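PDB 5VIA: pseudoperoxidase from Leishmania major, which binds heme b in a peroxidase-type helical fold but is a pseudoperoxidase that may lack the classical peroxidase activity of its relatives. Local coordinates for residues L144-C158 against W266-S280. Sequence-based numbering, arbitrary orientation. Where two conformers were deposited one is given.
Sequences LGGLTEAECVALLAC and WREQFQSAFTKMIES. With HEM (protoporphyrin IX containing Fe), chain B.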
loop_
_atom_site.group_PDB
_atom_site.type_symbol
_atom_site.label_atom_id
_atom_site.label_comp_id
_atom_site.label_asym_id
_atom_site.label_seq_id
_atom_site.Cartn_x
_atom_site.Cartn_y
_atom_site.Cartn_z
ATOM N N LEU A 144 -12.100 1.498 1.939
ATOM C CA LEU A 144 -11.525 0.673 0.876
ATOM C C LEU A 144 -12.256 -0.662 0.758
ATOM O O LEU A 144 -11.623 -1.716 0.810
ATOM C CB LEU A 144 -10.033 0.423 1.158
ATOM C CG LEU A 144 -9.169 1.678 1.398
ATOM C CD1 LEU A 144 -7.711 1.309 1.619
ATOM C CD2 LEU A 144 -9.267 2.633 0.228
ATOM N N GLY A 145 -13.585 -0.614 0.626
ATOM C CA GLY A 145 -14.383 -1.818 0.451
ATOM C C GLY A 145 -15.247 -2.175 1.657
ATOM O O GLY A 145 -15.895 -3.219 1.667
ATOM N N GLY A 146 -15.258 -1.318 2.672
ATOM C CA GLY A 146 -15.950 -1.623 3.911
ATOM C C GLY A 146 -15.151 -2.605 4.745
ATOM O O GLY A 146 -15.610 -3.721 5.012
ATOM N N LEU A 147 -13.947 -2.189 5.143
ATOM C CA LEU A 147 -13.067 -3.021 5.954
ATOM C C LEU A 147 -13.466 -2.977 7.430
ATOM O O LEU A 147 -13.945 -1.942 7.916
ATOM C CB LEU A 147 -11.614 -2.521 5.832
ATOM C CG LEU A 147 -10.986 -2.377 4.454
ATOM C CD1 LEU A 147 -9.482 -2.161 4.612
ATOM C CD2 LEU A 147 -11.226 -3.608 3.661
ATOM N N THR A 148 -13.263 -4.090 8.139
ATOM C CA THR A 148 -13.393 -4.128 9.598
ATOM C C THR A 148 -12.150 -3.456 10.176
ATOM O O THR A 148 -11.176 -3.219 9.443
ATOM C CB THR A 148 -13.398 -5.564 10.135
ATOM O OG1 THR A 148 -12.134 -6.178 9.819
ATOM C CG2 THR A 148 -14.538 -6.382 9.521
ATOM N N GLU A 149 -12.145 -3.180 11.478
ATOM C CA GLU A 149 -10.942 -2.588 12.063
ATOM C C GLU A 149 -9.750 -3.551 11.994
ATOM O O GLU A 149 -8.611 -3.131 11.769
ATOM C CB GLU A 149 -11.168 -2.056 13.490
ATOM C CG GLU A 149 -9.915 -1.299 13.983
ATOM C CD GLU A 149 -10.123 -0.471 15.231
ATOM O OE1 GLU A 149 -10.668 -0.998 16.223
ATOM O OE2 GLU A 149 -9.721 0.717 15.224
ATOM N N ALA A 150 -10.015 -4.844 12.150
ATOM C CA ALA A 150 -8.968 -5.860 12.017
ATOM C C ALA A 150 -8.310 -5.814 10.633
ATOM O O ALA A 150 -7.081 -5.896 10.515
ATOM C CB ALA A 150 -9.541 -7.242 12.288
ATOM N N GLU A 151 -9.128 -5.673 9.591
ATOM C CA GLU A 151 -8.621 -5.605 8.224
ATOM C C GLU A 151 -7.834 -4.316 7.988
ATOM O O GLU A 151 -6.782 -4.338 7.333
ATOM C CB GLU A 151 -9.771 -5.748 7.214
ATOM C CG GLU A 151 -10.287 -7.193 7.068
ATOM C CD GLU A 151 -11.663 -7.286 6.412
ATOM O OE1 GLU A 151 -12.412 -6.281 6.412
ATOM O OE2 GLU A 151 -12.011 -8.385 5.914
ATOM N N CYS A 152 -8.325 -3.195 8.518
ATOM C CA CYS A 152 -7.604 -1.923 8.359
ATOM C C CYS A 152 -6.196 -2.035 8.922
ATOM O O CYS A 152 -5.211 -1.674 8.261
ATOM C CB CYS A 152 -8.326 -0.798 9.106
ATOM S SG CYS A 152 -9.903 -0.295 8.393
ATOM N N VAL A 153 -6.114 -2.538 10.151
ATOM C CA VAL A 153 -4.836 -2.656 10.857
ATOM C C VAL A 153 -3.924 -3.649 10.148
ATOM O O VAL A 153 -2.709 -3.428 10.033
ATOM C CB VAL A 153 -5.068 -3.072 12.317
ATOM C CG1 VAL A 153 -3.752 -3.411 13.022
ATOM C CG2 VAL A 153 -5.827 -1.973 13.058
ATOM N N ALA A 154 -4.515 -4.725 9.641
ATOM C CA ALA A 154 -3.760 -5.749 8.925
ATOM C C ALA A 154 -3.100 -5.197 7.667
ATOM O O ALA A 154 -2.009 -5.637 7.262
ATOM C CB ALA A 154 -4.674 -6.929 8.577
ATOM N N LEU A 155 -3.762 -4.233 7.036
ATOM C CA LEU A 155 -3.290 -3.704 5.763
ATOM C C LEU A 155 -2.024 -2.887 5.956
ATOM O O LEU A 155 -1.202 -2.776 5.045
ATOM C CB LEU A 155 -4.391 -2.839 5.150
ATOM C CG LEU A 155 -4.559 -2.692 3.641
ATOM C CD1 LEU A 155 -4.272 -3.988 2.837
ATOM C CD2 LEU A 155 -5.988 -2.207 3.406
ATOM N N LEU A 156 -1.861 -2.311 7.144
ATOM C CA LEU A 156 -0.719 -1.415 7.373
ATOM C C LEU A 156 0.629 -2.133 7.451
ATOM O O LEU A 156 1.683 -1.484 7.403
ATOM C CB LEU A 156 -0.971 -0.492 8.570
ATOM C CG LEU A 156 -1.973 0.637 8.270
ATOM C CD1 LEU A 156 -2.305 1.407 9.513
ATOM C CD2 LEU A 156 -1.425 1.599 7.217
ATOM N N ALA A 157 0.618 -3.465 7.531
ATOM C CA ALA A 157 1.874 -4.219 7.487
ATOM C C ALA A 157 2.566 -4.121 6.136
ATOM O O ALA A 157 3.705 -4.593 5.996
ATOM C CB ALA A 157 1.654 -5.660 7.843
ATOM N N CYS A 158 1.901 -3.530 5.137
ATOM C CA CYS A 158 2.606 -3.202 3.896
ATOM C C CYS A 158 3.737 -2.222 4.175
ATOM O O CYS A 158 4.656 -2.100 3.378
ATOM C CB CYS A 158 1.675 -2.616 2.838
ATOM S SG CYS A 158 0.497 -3.819 2.149
ATOM N N TRP A 266 -2.664 -12.587 11.597
ATOM C CA TRP A 266 -2.392 -11.433 10.751
ATOM C C TRP A 266 -2.474 -11.780 9.265
ATOM O O TRP A 266 -3.081 -11.034 8.492
ATOM C CB TRP A 266 -1.041 -10.771 11.061
ATOM C CG TRP A 266 -0.675 -9.820 9.951
ATOM C CD1 TRP A 266 -1.181 -8.570 9.737
ATOM C CD2 TRP A 266 0.228 -10.079 8.863
ATOM N NE1 TRP A 266 -0.627 -8.026 8.596
ATOM C CE2 TRP A 266 0.237 -8.934 8.043
ATOM C CE3 TRP A 266 1.038 -11.167 8.518
ATOM C CZ2 TRP A 266 1.015 -8.850 6.892
ATOM C CZ3 TRP A 266 1.819 -11.080 7.382
ATOM C CH2 TRP A 266 1.804 -9.930 6.582
ATOM N N ARG A 267 -1.872 -12.900 8.857
ATOM C CA ARG A 267 -1.898 -13.281 7.439
ATOM C C ARG A 267 -3.324 -13.442 6.900
ATOM O O ARG A 267 -3.632 -13.058 5.762
ATOM C CB ARG A 267 -1.111 -14.568 7.197
ATOM C CG ARG A 267 0.405 -14.384 7.254
ATOM C CD ARG A 267 1.138 -15.588 6.670
ATOM N NE ARG A 267 0.907 -16.810 7.428
ATOM C CZ ARG A 267 1.788 -17.341 8.273
ATOM N NH1 ARG A 267 2.962 -16.751 8.463
ATOM N NH2 ARG A 267 1.503 -18.461 8.926
ATOM N N GLU A 268 -4.196 -14.010 7.723
ATOM C CA GLU A 268 -5.586 -14.206 7.322
ATOM C C GLU A 268 -6.274 -12.868 7.082
ATOM O O GLU A 268 -6.902 -12.653 6.039
ATOM C CB GLU A 268 -6.336 -14.980 8.406
ATOM C CG GLU A 268 -7.814 -15.124 8.126
ATOM C CD GLU A 268 -8.568 -15.689 9.309
ATOM O OE1 GLU A 268 -9.016 -16.855 9.220
ATOM O OE2 GLU A 268 -8.715 -14.964 10.322
ATOM N N GLN A 269 -6.143 -11.968 8.053
ATOM C CA GLN A 269 -6.776 -10.651 7.983
ATOM C C GLN A 269 -6.180 -9.790 6.861
ATOM O O GLN A 269 -6.890 -9.024 6.200
ATOM C CB GLN A 269 -6.648 -9.959 9.343
ATOM C CG GLN A 269 -7.380 -10.714 10.457
ATOM C CD GLN A 269 -8.880 -10.739 10.217
ATOM O OE1 GLN A 269 -9.461 -9.729 9.814
ATOM N NE2 GLN A 269 -9.517 -11.893 10.457
ATOM N N PHE A 270 -4.875 -9.928 6.644
ATOM C CA PHE A 270 -4.195 -9.177 5.596
ATOM C C PHE A 270 -4.763 -9.526 4.230
ATOM O O PHE A 270 -5.081 -8.646 3.435
ATOM C CB PHE A 270 -2.680 -9.484 5.607
ATOM C CG PHE A 270 -1.926 -8.823 4.484
ATOM C CD1 PHE A 270 -1.535 -7.502 4.585
ATOM C CD2 PHE A 270 -1.628 -9.522 3.316
ATOM C CE1 PHE A 270 -0.849 -6.875 3.542
ATOM C CE2 PHE A 270 -0.935 -8.907 2.268
ATOM C CZ PHE A 270 -0.544 -7.582 2.390
ATOM N N GLN A 271 -4.885 -10.816 3.952
ATOM C CA GLN A 271 -5.305 -11.242 2.626
ATOM C C GLN A 271 -6.758 -10.873 2.407
ATOM O O GLN A 271 -7.146 -10.463 1.310
ATOM C CB GLN A 271 -5.048 -12.744 2.424
ATOM C CG GLN A 271 -3.547 -13.090 2.490
ATOM C CD GLN A 271 -3.255 -14.532 2.149
ATOM O OE1 GLN A 271 -3.127 -14.884 0.978
ATOM N NE2 GLN A 271 -3.128 -15.372 3.169
ATOM N N SER A 272 -7.559 -10.986 3.459
ATOM C CA SER A 272 -8.951 -10.585 3.359
ATOM C C SER A 272 -9.080 -9.082 3.088
ATOM O O SER A 272 -9.863 -8.653 2.232
ATOM C CB SER A 272 -9.706 -10.982 4.631
ATOM O OG SER A 272 -10.964 -10.353 4.645
ATOM N N ALA A 273 -8.299 -8.283 3.809
ATOM C CA ALA A 273 -8.290 -6.836 3.599
ATOM C C ALA A 273 -7.794 -6.471 2.204
ATOM O O ALA A 273 -8.380 -5.614 1.525
ATOM C CB ALA A 273 -7.416 -6.150 4.647
ATOM N N PHE A 274 -6.697 -7.095 1.783
ATOM C CA PHE A 274 -6.083 -6.697 0.517
ATOM C C PHE A 274 -7.026 -7.012 -0.631
ATOM O O PHE A 274 -7.193 -6.216 -1.554
ATOM C CB PHE A 274 -4.718 -7.371 0.322
ATOM C CG PHE A 274 -3.830 -6.645 -0.647
ATOM C CD1 PHE A 274 -3.950 -6.862 -2.010
ATOM C CD2 PHE A 274 -2.881 -5.736 -0.199
ATOM C CE1 PHE A 274 -3.131 -6.189 -2.922
ATOM C CE2 PHE A 274 -2.054 -5.054 -1.116
ATOM C CZ PHE A 274 -2.194 -5.285 -2.470
ATOM N N THR A 275 -7.668 -8.171 -0.565
ATOM C CA THR A 275 -8.676 -8.513 -1.557
ATOM C C THR A 275 -9.838 -7.504 -1.604
ATOM O O THR A 275 -10.227 -7.063 -2.692
ATOM C CB THR A 275 -9.185 -9.959 -1.342
ATOM O OG1 THR A 275 -8.172 -10.871 -1.782
ATOM C CG2 THR A 275 -10.470 -10.215 -2.137
ATOM N N LYS A 276 -10.405 -7.137 -0.455
ATOM C CA LYS A 276 -11.465 -6.121 -0.434
ATOM C C LYS A 276 -10.974 -4.814 -1.054
ATOM O O LYS A 276 -11.689 -4.162 -1.817
ATOM C CB LYS A 276 -11.928 -5.831 0.995
ATOM C CG LYS A 276 -12.849 -6.867 1.648
ATOM C CD LYS A 276 -13.400 -6.273 2.962
ATOM C CE LYS A 276 -14.427 -7.153 3.687
ATOM N NZ LYS A 276 -14.798 -6.569 5.037
ATOM N N MET A 277 -9.753 -4.426 -0.715
ATOM C CA MET A 277 -9.205 -3.189 -1.257
ATOM C C MET A 277 -9.133 -3.209 -2.776
ATOM O O MET A 277 -9.550 -2.257 -3.427
ATOM C CB MET A 277 -7.811 -2.911 -0.681
ATOM C CG MET A 277 -7.241 -1.591 -1.175
ATOM S SD MET A 277 -5.593 -1.260 -0.529
ATOM C CE MET A 277 -4.662 -2.559 -1.345
ATOM N N ILE A 278 -8.607 -4.288 -3.354
ATOM C CA ILE A 278 -8.408 -4.309 -4.798
ATOM C C ILE A 278 -9.699 -4.593 -5.560
ATOM O O ILE A 278 -9.726 -4.474 -6.781
ATOM C CB ILE A 278 -7.301 -5.291 -5.236
ATOM C CG1 ILE A 278 -7.625 -6.722 -4.794
ATOM C CG2 ILE A 278 -5.943 -4.832 -4.676
ATOM C CD1 ILE A 278 -6.662 -7.761 -5.337
ATOM N N GLU A 279 -10.761 -4.966 -4.841
ATOM C CA GLU A 279 -12.076 -5.149 -5.465
ATOM C C GLU A 279 -12.995 -3.971 -5.183
ATOM O O GLU A 279 -14.048 -3.835 -5.819
ATOM C CB GLU A 279 -12.746 -6.448 -4.984
ATOM C CG GLU A 279 -11.982 -7.722 -5.355
ATOM C CD GLU A 279 -12.747 -9.000 -5.026
ATOM O OE1 GLU A 279 -13.799 -8.933 -4.339
ATOM O OE2 GLU A 279 -12.292 -10.076 -5.459
ATOM N N SER A 280 -12.600 -3.121 -4.239
ATOM C CA SER A 280 -13.445 -1.992 -3.816
ATOM C C SER A 280 -13.769 -1.019 -4.944
ATOM O O SER A 280 -12.898 -0.665 -5.756
ATOM C CB SER A 280 -12.809 -1.234 -2.649
ATOM O OG SER A 280 -11.532 -0.699 -2.995
HETATM C CHA HEM B . 4.974 4.030 1.656
HETATM C CHB HEM B . 2.281 6.626 4.782
HETATM C CHC HEM B . -1.402 3.594 3.876
HETATM C CHD HEM B . 1.519 0.614 1.353
HETATM C C1A HEM B . 4.525 5.012 2.506
HETATM C C2A HEM B . 5.256 6.220 2.816
HETATM C C3A HEM B . 4.529 6.941 3.664
HETATM C C4A HEM B . 3.294 6.210 3.940
HETATM C CMA HEM B . 4.917 8.305 4.263
HETATM C CAA HEM B . 6.621 6.614 2.211
HETATM C CBA HEM B . 6.269 7.085 0.786
HETATM C CGA HEM B . 7.478 7.519 -0.012
HETATM O O1A HEM B . 8.152 8.492 0.406
HETATM O O2A HEM B . 7.745 6.913 -1.086
HETATM C C1B HEM B . 1.022 6.060 4.809
HETATM C C2B HEM B . -0.116 6.498 5.583
HETATM C C3B HEM B . -1.152 5.685 5.330
HETATM C C4B HEM B . -0.687 4.656 4.402
HETATM C CMB HEM B . -0.123 7.726 6.507
HETATM C CAB HEM B . -2.549 5.850 5.980
HETATM C CBB HEM B . -3.669 5.433 5.379
HETATM C C1C HEM B . -0.947 2.521 3.129
HETATM C C2C HEM B . -1.731 1.356 2.700
HETATM C C3C HEM B . -0.905 0.536 1.995
HETATM C C4C HEM B . 0.410 1.157 1.966
HETATM C CMC HEM B . -3.242 1.166 3.015
HETATM C CAC HEM B . -1.136 -0.811 1.271
HETATM C CBC HEM B . -2.347 -1.362 1.108
HETATM C C1D HEM B . 2.733 1.239 1.209
HETATM C C2D HEM B . 3.890 0.673 0.546
HETATM C C3D HEM B . 4.973 1.739 0.643
HETATM C C4D HEM B . 4.358 2.841 1.355
HETATM C CMD HEM B . 4.006 -0.716 -0.120
HETATM C CAD HEM B . 6.413 1.660 0.071
HETATM C CBD HEM B . 6.295 2.178 -1.369
HETATM C CGD HEM B . 7.634 2.205 -2.065
HETATM O O1D HEM B . 7.724 2.797 -3.182
HETATM O O2D HEM B . 8.603 1.642 -1.497
HETATM N NA HEM B . 3.329 5.030 3.216
HETATM N NB HEM B . 0.646 4.933 4.110
HETATM N NC HEM B . 0.361 2.360 2.661
HETATM N ND HEM B . 3.048 2.509 1.685
HETATM FE FE HEM B . 1.843 3.765 2.886
HETATM O O HOH W 1 -12.063 -8.914 10.009
#
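The helix that leads into the proximal heme ligand of this peroxidase fold crosses the long helix 263-279 almost perpendicularly (94° between segments 149-155 and 266-279, axes 7.9 Å apart). Ala-154 and Ala-273, whose CB atoms face the opposite helix, are consistent with this close approach. Glu-151 fits as a knob among Gln-269, Ser-272, Ala-273 and Lys-276, its CB 3.5 Å from Ala-273 CB. Extended beyond CG, its chain carries the carboxylate past that methyl to two donors of helix 263-279. In one of its two conformers, Lys-276 NZ forms a salt bridge with Glu-151 OE1 on the syn lone pair (2.8 Å) and also donates to Gly-146 O, tying in the preceding loop. Ser-272 OG gives its proton to Glu-151 OE2 from the anti side, somewhat out of the carboxylate plane, 2.6 Å away. Thr-148 and Glu-151 form a capping box: Thr-148 OG1 accepts from Glu-151 N while Thr-148 N, the third donor, reaches OE1 on its anti side, likewise out of plane, so the same carboxylate caps its own helix and bonds to the other.

Ala-154 CB rests on the backbone at Gln-269 and Phe-270, while its carbonyl O accepts from Trp-266 NE1 at 3.1 Å, in the carbonyl plane and on a lone pair. The same oxygen lies at the edge of the Phe-270 ring. Cys-158, next to the axial ligand His-159, sets SG at that ring's edge too, 3.6 Å from CE1 of Phe-270, and also touches the heme. Leu-155, although its CB leaves away from helix 263-279, sends CD1 back against CD2 of Phe-274 (3.8 Å); together with Met-277, whose bent end brings CE over one face of the Phe-274 ring, near its rim, it packs on heme vinyl carbon CBC.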